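Local atomic coordinates of endo-polygalacturonase (Pectobacterium carotovorum subsp. carotovorum, PDB entry 1BHE), a protein that hydrolyses the alpha-1,4 bonds of polygalacturonic acid within the chain and takes part in the maceration and soft-rotting of plant tissue. Residues 51-56 with 72-77. Numbering follows the deposited sequence.
Sequences VFLSGP and TLRAVN
Phe52 and Ser54 hydrogen-bond through their backbones to Thr72, Arg74 and Val76 in a parallel-strand ladder. Phe52 lies beside Leu73 and Ser54 beside Ala75. The strands 51-54 and 72-75 run side by side, their axes 4.7 Å apart at the closest point and 25° from parallel. Phe52 N gives to Thr72 O, and Arg74 N donates to Phe52 O at 2.8 Å. Ser54 repeats the pattern with Arg74 O and Val76 N. The Val76 bond is made where segment 72-77 leaves the strand.

Val51, Leu53, Thr72 and Arg74 share one face of the sheet. The Arg74 side chain bends at chi3 (-72°), which turns NE back along the strand. Val51 CG1 lies over one face of the guanidinium, toward its rim, 3.6 Å from Arg74 NH1. Leu53 CD1 rests on the aliphatic part of Arg74, 3.9 Å from Arg74 CG. Leu53 CG also meets Val76 CG1 closely, at 3.5 Å.

On the other face, Leu73 CD1 packs against Phe52 CB at 3.9 Å and reaches Ser54 CB. Ser54 OG is anti to the backbone N (chi1 172°) and donates to Gly55 O.

The pairing joins successive coils of the right-handed parallel beta-helix of family 28, near one end. Strand 118-120 continues the ladder beyond 72-75, and its Asp120 forms a salt bridge with Arg74 NE. Helix 26-33 packs on Phe52 and Leu73 through Ile29.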
ATOM      1  N   VAL A  51      -0.526   6.664  24.627  1.00  8.99           N
ATOM      2  CA  VAL A  51      -0.274   5.475  23.815  1.00  8.86           C
ATOM      3  C   VAL A  51      -1.213   4.332  24.181  1.00  8.11           C
ATOM      4  O   VAL A  51      -1.267   3.905  25.338  1.00  8.49           O
ATOM      5  CB  VAL A  51       1.181   4.979  23.969  1.00  8.91           C
ATOM      6  CG1 VAL A  51       1.434   3.725  23.130  1.00  9.08           C
ATOM      7  CG2 VAL A  51       2.201   6.041  23.582  1.00  9.49           C
ATOM      8  N   PHE A  52      -1.962   3.835  23.208  1.00  7.84           N
ATOM      9  CA  PHE A  52      -2.803   2.657  23.368  1.00  7.97           C
ATOM     10  C   PHE A  52      -2.009   1.460  22.826  1.00  8.88           C
ATOM     11  O   PHE A  52      -1.726   1.419  21.626  1.00  8.84           O
ATOM     12  CB  PHE A  52      -4.128   2.776  22.625  1.00  7.84           C
ATOM     13  CG  PHE A  52      -5.120   3.736  23.223  1.00  7.45           C
ATOM     14  CD1 PHE A  52      -5.125   5.067  22.853  1.00  7.04           C
ATOM     15  CD2 PHE A  52      -6.054   3.292  24.147  1.00  7.80           C
ATOM     16  CE1 PHE A  52      -6.038   5.951  23.398  1.00  7.60           C
ATOM     17  CE2 PHE A  52      -6.973   4.171  24.701  1.00  8.48           C
ATOM     18  CZ  PHE A  52      -6.967   5.499  24.321  1.00  7.81           C
ATOM     19  N   LEU A  53      -1.613   0.556  23.708  1.00  9.56           N
ATOM     20  CA  LEU A  53      -0.831  -0.621  23.311  1.00 10.40           C
ATOM     21  C   LEU A  53      -1.796  -1.778  23.088  1.00  9.91           C
ATOM     22  O   LEU A  53      -2.538  -2.143  24.008  1.00 10.15           O
ATOM     23  CB  LEU A  53       0.201  -0.931  24.390  1.00 11.78           C
ATOM     24  CG  LEU A  53       1.444  -1.732  24.008  1.00 13.68           C
ATOM     25  CD1 LEU A  53       2.190  -1.110  22.836  1.00 13.69           C
ATOM     26  CD2 LEU A  53       2.379  -1.857  25.207  1.00 14.60           C
ATOM     27  N   SER A  54      -1.833  -2.326  21.878  1.00  9.20           N
ATOM     28  CA  SER A  54      -2.823  -3.353  21.561  1.00  7.93           C
ATOM     29  C   SER A  54      -2.341  -4.408  20.579  1.00  7.36           C
ATOM     30  O   SER A  54      -1.409  -4.209  19.808  1.00  6.71           O
ATOM     31  CB  SER A  54      -4.032  -2.622  20.932  1.00  8.16           C
ATOM     32  OG  SER A  54      -5.007  -3.505  20.413  1.00  7.42           O
ATOM     33  N   GLY A  55      -3.045  -5.535  20.589  1.00  6.96           N
ATOM     34  CA  GLY A  55      -2.842  -6.607  19.623  1.00  6.77           C
ATOM     35  C   GLY A  55      -3.939  -6.445  18.565  1.00  6.58           C
ATOM     36  O   GLY A  55      -4.588  -5.400  18.478  1.00  6.21           O
ATOM     37  N   PRO A  56      -4.165  -7.477  17.767  1.00  6.83           N
ATOM     38  CA  PRO A  56      -5.144  -7.446  16.701  1.00  6.75           C
ATOM     39  C   PRO A  56      -6.517  -6.933  17.104  1.00  6.16           C
ATOM     40  O   PRO A  56      -7.079  -7.349  18.114  1.00  5.13           O
ATOM     41  CB  PRO A  56      -5.246  -8.907  16.257  1.00  6.96           C
ATOM     42  CG  PRO A  56      -3.887  -9.454  16.528  1.00  7.26           C
ATOM     43  CD  PRO A  56      -3.413  -8.758  17.781  1.00  7.25           C
ATOM     44  N   THR A  72      -1.144   7.809  20.001  1.00  6.81           N
ATOM     45  CA  THR A  72      -0.625   6.736  19.164  1.00  7.28           C
ATOM     46  C   THR A  72      -1.316   5.417  19.498  1.00  7.10           C
ATOM     47  O   THR A  72      -1.442   5.067  20.674  1.00  7.56           O
ATOM     48  CB  THR A  72       0.894   6.570  19.377  1.00  7.70           C
ATOM     49  OG1 THR A  72       1.557   7.816  19.094  1.00  8.14           O
ATOM     50  CG2 THR A  72       1.473   5.500  18.467  1.00  7.59           C
ATOM     51  N   LEU A  73      -1.773   4.706  18.477  1.00  6.56           N
ATOM     52  CA  LEU A  73      -2.282   3.338  18.657  1.00  5.85           C
ATOM     53  C   LEU A  73      -1.092   2.479  18.213  1.00  5.47           C
ATOM     54  O   LEU A  73      -0.735   2.497  17.030  1.00  4.54           O
ATOM     55  CB  LEU A  73      -3.529   3.098  17.830  1.00  6.76           C
ATOM     56  CG  LEU A  73      -4.037   1.657  17.717  1.00  7.00           C
ATOM     57  CD1 LEU A  73      -4.439   1.109  19.081  1.00  7.07           C
ATOM     58  CD2 LEU A  73      -5.217   1.568  16.759  1.00  6.76           C
ATOM     59  N   ARG A  74      -0.449   1.808  19.149  1.00  6.27           N
ATOM     60  CA  ARG A  74       0.759   1.040  18.880  1.00  7.35           C
ATOM     61  C   ARG A  74       0.611  -0.465  18.996  1.00  7.43           C
ATOM     62  O   ARG A  74       0.102  -0.984  19.991  1.00  6.81           O
ATOM     63  CB  ARG A  74       1.832   1.528  19.872  1.00  9.03           C
ATOM     64  CG  ARG A  74       3.234   0.968  19.677  1.00  9.84           C
ATOM     65  CD  ARG A  74       4.197   1.573  20.706  1.00 11.33           C
ATOM     66  NE  ARG A  74       4.468   2.970  20.384  1.00 12.44           N
ATOM     67  CZ  ARG A  74       4.849   3.908  21.248  1.00 13.52           C
ATOM     68  NH1 ARG A  74       5.026   3.641  22.530  1.00 14.03           N
ATOM     69  NH2 ARG A  74       5.045   5.142  20.810  1.00 14.75           N
ATOM     70  N   ALA A  75       1.085  -1.165  17.964  1.00  7.49           N
ATOM     71  CA  ALA A  75       1.026  -2.623  17.929  1.00  8.39           C
ATOM     72  C   ALA A  75       2.043  -3.231  18.889  1.00  8.69           C
ATOM     73  O   ALA A  75       3.227  -2.870  18.848  1.00  8.85           O
ATOM     74  CB  ALA A  75       1.259  -3.123  16.505  1.00  8.18           C
ATOM     75  N   VAL A  76       1.590  -4.135  19.755  1.00  9.24           N
ATOM     76  CA  VAL A  76       2.515  -4.742  20.713  1.00 10.05           C
ATOM     77  C   VAL A  76       3.627  -5.470  19.979  1.00 10.04           C
ATOM     78  O   VAL A  76       3.418  -6.071  18.920  1.00  9.40           O
ATOM     79  CB  VAL A  76       1.815  -5.676  21.713  1.00 11.13           C
ATOM     80  CG1 VAL A  76       0.842  -4.873  22.568  1.00 11.89           C
ATOM     81  CG2 VAL A  76       1.080  -6.815  21.020  1.00 11.15           C
ATOM     82  N   ASN A  77       4.835  -5.396  20.525  1.00 11.16           N
ATOM     83  CA  ASN A  77       6.007  -6.045  19.953  1.00 12.11           C
ATOM     84  C   ASN A  77       6.104  -7.479  20.477  1.00 12.73           C
ATOM     85  O   ASN A  77       7.014  -7.864  21.208  1.00 12.52           O
ATOM     86  CB  ASN A  77       7.279  -5.254  20.258  1.00 12.83           C
ATOM     87  CG  ASN A  77       7.580  -5.061  21.725  1.00 13.59           C
ATOM     88  OD1 ASN A  77       6.677  -4.899  22.548  1.00 14.58           O
ATOM     89  ND2 ASN A  77       8.858  -5.084  22.097  1.00 13.15           N
TER